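Local coordinates for protein ribosomal RNA small subunit methyltransferase E (Legionella pneumophila, PDB 5O95) that probably methylates the N3 position of a specific uridine in 16S ribosomal RNA, using S-adenosyl-L-methionine as methyl donor, at residues Ala27-His30 with Val31-Leu35; Ser203-Glu206 with Ile207-Thr210. One frame throughout, in Å; residues are numbered along the deposited sequence.

How the contacts relate
Following the chain from the N terminus, contact 1 (27-30 with 31-35) comes first, spanning most of helix 25-34 and running one residue past it, within the PUA-like domain. Contact 2 (203-206 with 207-210) opens much later, at the start of helix 204-212 in the SPOUT methyltransferase domain. Each joins two runs that follow one another without a gap, so neither closes a long loop, and the two lie in series without nesting or crossing. The centres of contact 1 and contact 2 are about 47 Å apart, on opposite sides of the chain's centre. Contact 1 sits by strand 8-10 at one end of the chain; contact 2 lies beside helix 159-165 at the other.

Contact 1: residues Ala27-His30 with Val31-Leu35; sequences AGQH and VGVVL
Gln29 and His30 meet Val33, Val34 and Leu35 where helix 25-34 of the PUA-like domain changes from alpha-helical turns to a wider pi-type turn. The backbone records the change. Val31 N and Gly32 N bond to Ala27 O and Gly28 O, each at 2.8 Å, in the regular i to i+4 pattern. Gln29 O then takes two donors: Val33 N at 2.9 Å, lying above the carbonyl plane, and Val34 N, five residues on, which approaches nearly end-on to the carbonyl with a straighter N-H...O angle of 164°. Leu35 N repeats the i to i+5 spacing on His30 O at 2.9 Å. One carbonyl thus bridges both hydrogen-bonding patterns.

Side chains meet as well. The bend at chi2 (71°) carries the Gln29 amide to Val33, although its CB starts away from that residue. The amide lies across the valine's branches: OE1 of Gln29 is 3.4 Å from Val33 CG2, while its NE2 is 3.5 Å from Val33 CG1. These are van der Waals contacts.

Around the imidazole of His30, two aliphatic groups take different positions. Val34 CB lies at the ring edge, near its plane, whereas Leu35 covers part of one face in a CH-pi contact. Strand 8-10 adds to the surroundings through Ile9, which touches the side chains of Ala27, His30 and Val31, so the helix packs against this strand of the domain's mixed sheet. The Leu35 methyl is offset toward the rim of the imidazole: its CD1 stands 4.2 Å from the centroid of the His30 ring, 24° off the normal.

Contact 2: residues Ser203-Glu206 with Ile207-Thr210; sequences SDEE and IRLT
Ser203 and Glu206 open helix 204-212 of the SPOUT methyltransferase domain with a capping box, and Ser203 O accepts Ile207 N at 3.0 Å, the first i to i+4 bond of the helix. Ser203 OG caps the first turn by accepting Glu206 N at 3.1 Å. In return, the Glu206 side chain runs beside its own backbone N (chi1 -69°) and presents OE1 to Ser203 N at 3.0 Å, using the anti lone pair. OE2 of the same carboxylate accepts Glu116 N. Glu206, Leu209 and Thr210 pack on helix 159-165, and the Glu206 side chain is about 8 Å from Gly197, which binds S-adenosyl-L-methionine.

Arg208 folds back over Glu205. Its chain bends at chi3 (46°), laying the guanidinium over the start of that residue, with Arg208 NH2 3.5 Å from Glu205 CA. The Glu205 carboxylate and the Arg208 guanidinium lie 16° from parallel, but Glu205 OE1 is 5.3 Å from Arg208 NH2.

Both Glu206 oxygens are held by backbone N-H groups, which would tend to favour its carboxylate form, whereas Arg208 and Glu205, with charged ends apart, may add a weak electrostatic attraction.

Contact 1: residues Ala27-His30 with Val31-Leu35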
ATOM      1  N   ALA B  27     -12.805  17.292  17.967  1.00 19.93           N
ATOM      2  CA  ALA B  27     -11.418  17.734  17.828  1.00 18.57           C
ATOM      3  C   ALA B  27     -10.829  18.088  19.186  1.00 24.66           C
ATOM      4  O   ALA B  27      -9.629  17.902  19.406  1.00 22.70           O
ATOM      5  CB  ALA B  27     -11.340  18.930  16.873  1.00 17.98           C
ATOM      6  N   GLY B  28     -11.662  18.579  20.112  1.00 22.73           N
ATOM      7  CA  GLY B  28     -11.177  18.849  21.456  1.00 20.37           C
ATOM      8  C   GLY B  28     -10.788  17.578  22.178  1.00 27.79           C
ATOM      9  O   GLY B  28      -9.817  17.558  22.939  1.00 25.89           O
ATOM     10  N   GLN B  29     -11.558  16.506  21.968  1.00 25.54           N
ATOM     11  CA  GLN B  29     -11.180  15.197  22.487  1.00 24.40           C
ATOM     12  C   GLN B  29      -9.865  14.727  21.878  1.00 26.01           C
ATOM     13  O   GLN B  29      -8.963  14.269  22.589  1.00 32.04           O
ATOM     14  CB  GLN B  29     -12.303  14.196  22.184  1.00 29.54           C
ATOM     15  CG  GLN B  29     -11.906  12.720  22.311  1.00 34.67           C
ATOM     16  CD  GLN B  29     -11.690  12.298  23.748  1.00 52.90           C
ATOM     17  OE1 GLN B  29     -12.084  13.001  24.680  1.00 50.88           O
ATOM     18  NE2 GLN B  29     -11.061  11.141  23.937  1.00 45.96           N
ATOM     19  N   HIS B  30      -9.747  14.827  20.553  1.00 27.02           N
ATOM     20  CA  HIS B  30      -8.525  14.425  19.865  1.00 21.75           C
ATOM     21  C   HIS B  30      -7.321  15.215  20.370  1.00 25.00           C
ATOM     22  O   HIS B  30      -6.262  14.643  20.646  1.00 27.28           O
ATOM     23  CB  HIS B  30      -8.704  14.615  18.361  1.00 22.06           C
ATOM     24  CG  HIS B  30      -7.534  14.170  17.545  1.00 31.50           C
ATOM     25  ND1 HIS B  30      -6.659  13.196  17.969  1.00 61.25           N
ATOM     26  CD2 HIS B  30      -7.112  14.545  16.314  1.00 41.54           C
ATOM     27  CE1 HIS B  30      -5.738  13.001  17.043  1.00 37.97           C
ATOM     28  NE2 HIS B  30      -5.991  13.806  16.028  1.00 47.28           N
ATOM     29  N   VAL B  31      -7.464  16.539  20.500  1.00 19.24           N
ATOM     30  CA  VAL B  31      -6.305  17.377  20.821  1.00 23.58           C
ATOM     31  C   VAL B  31      -5.986  17.355  22.313  1.00 22.51           C
ATOM     32  O   VAL B  31      -4.820  17.243  22.714  1.00 24.47           O
ATOM     33  CB  VAL B  31      -6.519  18.811  20.309  1.00 16.79           C
ATOM     34  CG1 VAL B  31      -5.494  19.751  20.936  1.00 19.64           C
ATOM     35  CG2 VAL B  31      -6.450  18.864  18.806  1.00 19.53           C
ATOM     36  N   GLY B  32      -7.001  17.488  23.160  1.00 23.05           N
ATOM     37  CA  GLY B  32      -6.777  17.595  24.584  1.00 26.64           C
ATOM     38  C   GLY B  32      -6.583  16.254  25.265  1.00 52.90           C
ATOM     39  O   GLY B  32      -5.777  16.146  26.193  1.00 37.02           O
ATOM     40  N   VAL B  33      -7.297  15.222  24.811  1.00 33.95           N
ATOM     41  CA  VAL B  33      -7.296  13.933  25.496  1.00 30.57           C
ATOM     42  C   VAL B  33      -6.399  12.915  24.799  1.00 33.33           C
ATOM     43  O   VAL B  33      -5.507  12.338  25.428  1.00 39.80           O
ATOM     44  CB  VAL B  33      -8.725  13.390  25.697  1.00 37.81           C
ATOM     45  CG1 VAL B  33      -8.684  12.025  26.370  1.00 40.92           C
ATOM     46  CG2 VAL B  33      -9.555  14.372  26.513  1.00 35.20           C
ATOM     47  N   VAL B  34      -6.635  12.668  23.507  1.00 30.23           N
ATOM     48  CA  VAL B  34      -5.843  11.670  22.790  1.00 30.93           C
ATOM     49  C   VAL B  34      -4.393  12.121  22.656  1.00 48.12           C
ATOM     50  O   VAL B  34      -3.463  11.383  22.999  1.00 40.18           O
ATOM     51  CB  VAL B  34      -6.472  11.337  21.426  1.00 33.09           C
ATOM     52  CG1 VAL B  34      -5.590  10.347  20.666  1.00 32.79           C
ATOM     53  CG2 VAL B  34      -7.871  10.777  21.612  1.00 31.23           C
ATOM     54  N   LEU B  35      -4.173  13.332  22.146  1.00 30.95           N
ATOM     55  CA  LEU B  35      -2.821  13.847  21.969  1.00 27.41           C
ATOM     56  C   LEU B  35      -2.262  14.513  23.219  1.00 27.23           C
ATOM     57  O   LEU B  35      -1.056  14.786  23.268  1.00 31.91           O
ATOM     58  CB  LEU B  35      -2.777  14.842  20.801  1.00 25.67           C
ATOM     59  CG  LEU B  35      -3.196  14.330  19.422  1.00 27.08           C
ATOM     60  CD1 LEU B  35      -3.082  15.451  18.395  1.00 27.19           C
ATOM     61  CD2 LEU B  35      -2.376  13.120  19.001  1.00 29.92           C
TER

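Contact 2: residues Ser203-Glu206 with Ile207-Thr210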
ATOM      1  N   SER B 203     -18.495 -11.026 -13.143  1.00 37.17           N
ATOM      2  CA  SER B 203     -19.213 -11.964 -13.997  1.00 37.20           C
ATOM      3  C   SER B 203     -19.186 -11.482 -15.445  1.00 38.95           C
ATOM      4  O   SER B 203     -18.880 -10.322 -15.735  1.00 35.94           O
ATOM      5  CB  SER B 203     -20.662 -12.109 -13.533  1.00 39.81           C
ATOM      6  OG  SER B 203     -21.425 -10.975 -13.901  1.00 40.21           O
ATOM      7  N   ASP B 204     -19.504 -12.397 -16.367  1.00 36.63           N
ATOM      8  CA  ASP B 204     -19.542 -12.034 -17.781  1.00 35.95           C
ATOM      9  C   ASP B 204     -20.540 -10.915 -18.041  1.00 40.50           C
ATOM     10  O   ASP B 204     -20.293 -10.030 -18.870  1.00 37.18           O
ATOM     11  CB  ASP B 204     -19.899 -13.255 -18.632  1.00 37.45           C
ATOM     12  CG  ASP B 204     -18.754 -14.236 -18.748  1.00 65.63           C
ATOM     13  OD1 ASP B 204     -17.588 -13.815 -18.596  1.00 60.87           O
ATOM     14  OD2 ASP B 204     -19.023 -15.430 -18.998  1.00 53.33           O
ATOM     15  N   GLU B 205     -21.675 -10.939 -17.338  1.00 36.41           N
ATOM     16  CA  GLU B 205     -22.685  -9.905 -17.520  1.00 43.06           C
ATOM     17  C   GLU B 205     -22.199  -8.562 -16.989  1.00 32.19           C
ATOM     18  O   GLU B 205     -22.487  -7.514 -17.578  1.00 38.29           O
ATOM     19  CB  GLU B 205     -23.991 -10.335 -16.845  1.00 42.18           C
ATOM     20  CG  GLU B 205     -25.056  -9.258 -16.749  1.00 59.68           C
ATOM     21  CD  GLU B 205     -26.262  -9.707 -15.947  1.00 83.80           C
ATOM     22  OE1 GLU B 205     -26.274 -10.869 -15.489  1.00 79.10           O
ATOM     23  OE2 GLU B 205     -27.196  -8.897 -15.772  1.00106.84           O
ATOM     24  N   GLU B 206     -21.458  -8.571 -15.877  1.00 30.55           N
ATOM     25  CA  GLU B 206     -20.903  -7.321 -15.369  1.00 32.07           C
ATOM     26  C   GLU B 206     -19.923  -6.719 -16.364  1.00 30.26           C
ATOM     27  O   GLU B 206     -19.921  -5.503 -16.586  1.00 31.77           O
ATOM     28  CB  GLU B 206     -20.233  -7.555 -14.016  1.00 30.51           C
ATOM     29  CG  GLU B 206     -21.228  -7.862 -12.921  1.00 35.25           C
ATOM     30  CD  GLU B 206     -20.574  -8.054 -11.576  1.00 43.81           C
ATOM     31  OE1 GLU B 206     -19.604  -8.834 -11.484  1.00 36.13           O
ATOM     32  OE2 GLU B 206     -21.033  -7.419 -10.610  1.00 32.99           O
ATOM     33  N   ILE B 207     -19.093  -7.557 -16.990  1.00 31.80           N
ATOM     34  CA  ILE B 207     -18.110  -7.041 -17.938  1.00 31.23           C
ATOM     35  C   ILE B 207     -18.797  -6.498 -19.183  1.00 31.51           C
ATOM     36  O   ILE B 207     -18.347  -5.506 -19.775  1.00 32.84           O
ATOM     37  CB  ILE B 207     -17.050  -8.110 -18.262  1.00 33.36           C
ATOM     38  CG1 ILE B 207     -16.217  -8.400 -17.018  1.00 27.31           C
ATOM     39  CG2 ILE B 207     -16.159  -7.657 -19.407  1.00 36.10           C
ATOM     40  CD1 ILE B 207     -15.561  -7.158 -16.445  1.00 31.64           C
ATOM     41  N   ARG B 208     -19.887  -7.141 -19.611  1.00 31.13           N
ATOM     42  CA  ARG B 208     -20.678  -6.594 -20.708  1.00 27.80           C
ATOM     43  C   ARG B 208     -21.215  -5.219 -20.333  1.00 36.34           C
ATOM     44  O   ARG B 208     -21.227  -4.293 -21.154  1.00 31.93           O
ATOM     45  CB  ARG B 208     -21.801  -7.573 -21.057  1.00 38.01           C
ATOM     46  CG  ARG B 208     -22.743  -7.121 -22.149  1.00 41.04           C
ATOM     47  CD  ARG B 208     -23.558  -8.298 -22.701  1.00 82.51           C
ATOM     48  NE  ARG B 208     -24.126  -9.153 -21.656  1.00 95.50           N
ATOM     49  CZ  ARG B 208     -23.705 -10.388 -21.382  1.00 84.60           C
ATOM     50  NH1 ARG B 208     -22.707 -10.922 -22.073  1.00 59.63           N
ATOM     51  NH2 ARG B 208     -24.284 -11.091 -20.415  1.00 63.48           N
ATOM     52  N   LEU B 209     -21.599  -5.052 -19.071  1.00 29.24           N
ATOM     53  CA  LEU B 209     -22.114  -3.773 -18.600  1.00 32.48           C
ATOM     54  C   LEU B 209     -21.008  -2.726 -18.513  1.00 38.37           C
ATOM     55  O   LEU B 209     -21.182  -1.587 -18.961  1.00 32.15           O
ATOM     56  CB  LEU B 209     -22.777  -3.980 -17.243  1.00 39.23           C
ATOM     57  CG  LEU B 209     -23.603  -2.850 -16.648  1.00 48.22           C
ATOM     58  CD1 LEU B 209     -24.860  -2.613 -17.470  1.00 55.24           C
ATOM     59  CD2 LEU B 209     -23.947  -3.244 -15.238  1.00 48.01           C
ATOM     60  N   THR B 210     -19.858  -3.090 -17.935  1.00 26.64           N
ATOM     61  CA  THR B 210     -18.759  -2.133 -17.822  1.00 24.04           C
ATOM     62  C   THR B 210     -18.206  -1.761 -19.196  1.00 30.92           C
ATOM     63  O   THR B 210     -18.002  -0.580 -19.495  1.00 25.37           O
ATOM     64  CB  THR B 210     -17.656  -2.655 -16.888  1.00 28.45           C
ATOM     65  OG1 THR B 210     -17.040  -3.831 -17.443  1.00 26.07           O
ATOM     66  CG2 THR B 210     -18.221  -2.985 -15.501  1.00 25.29           C
TER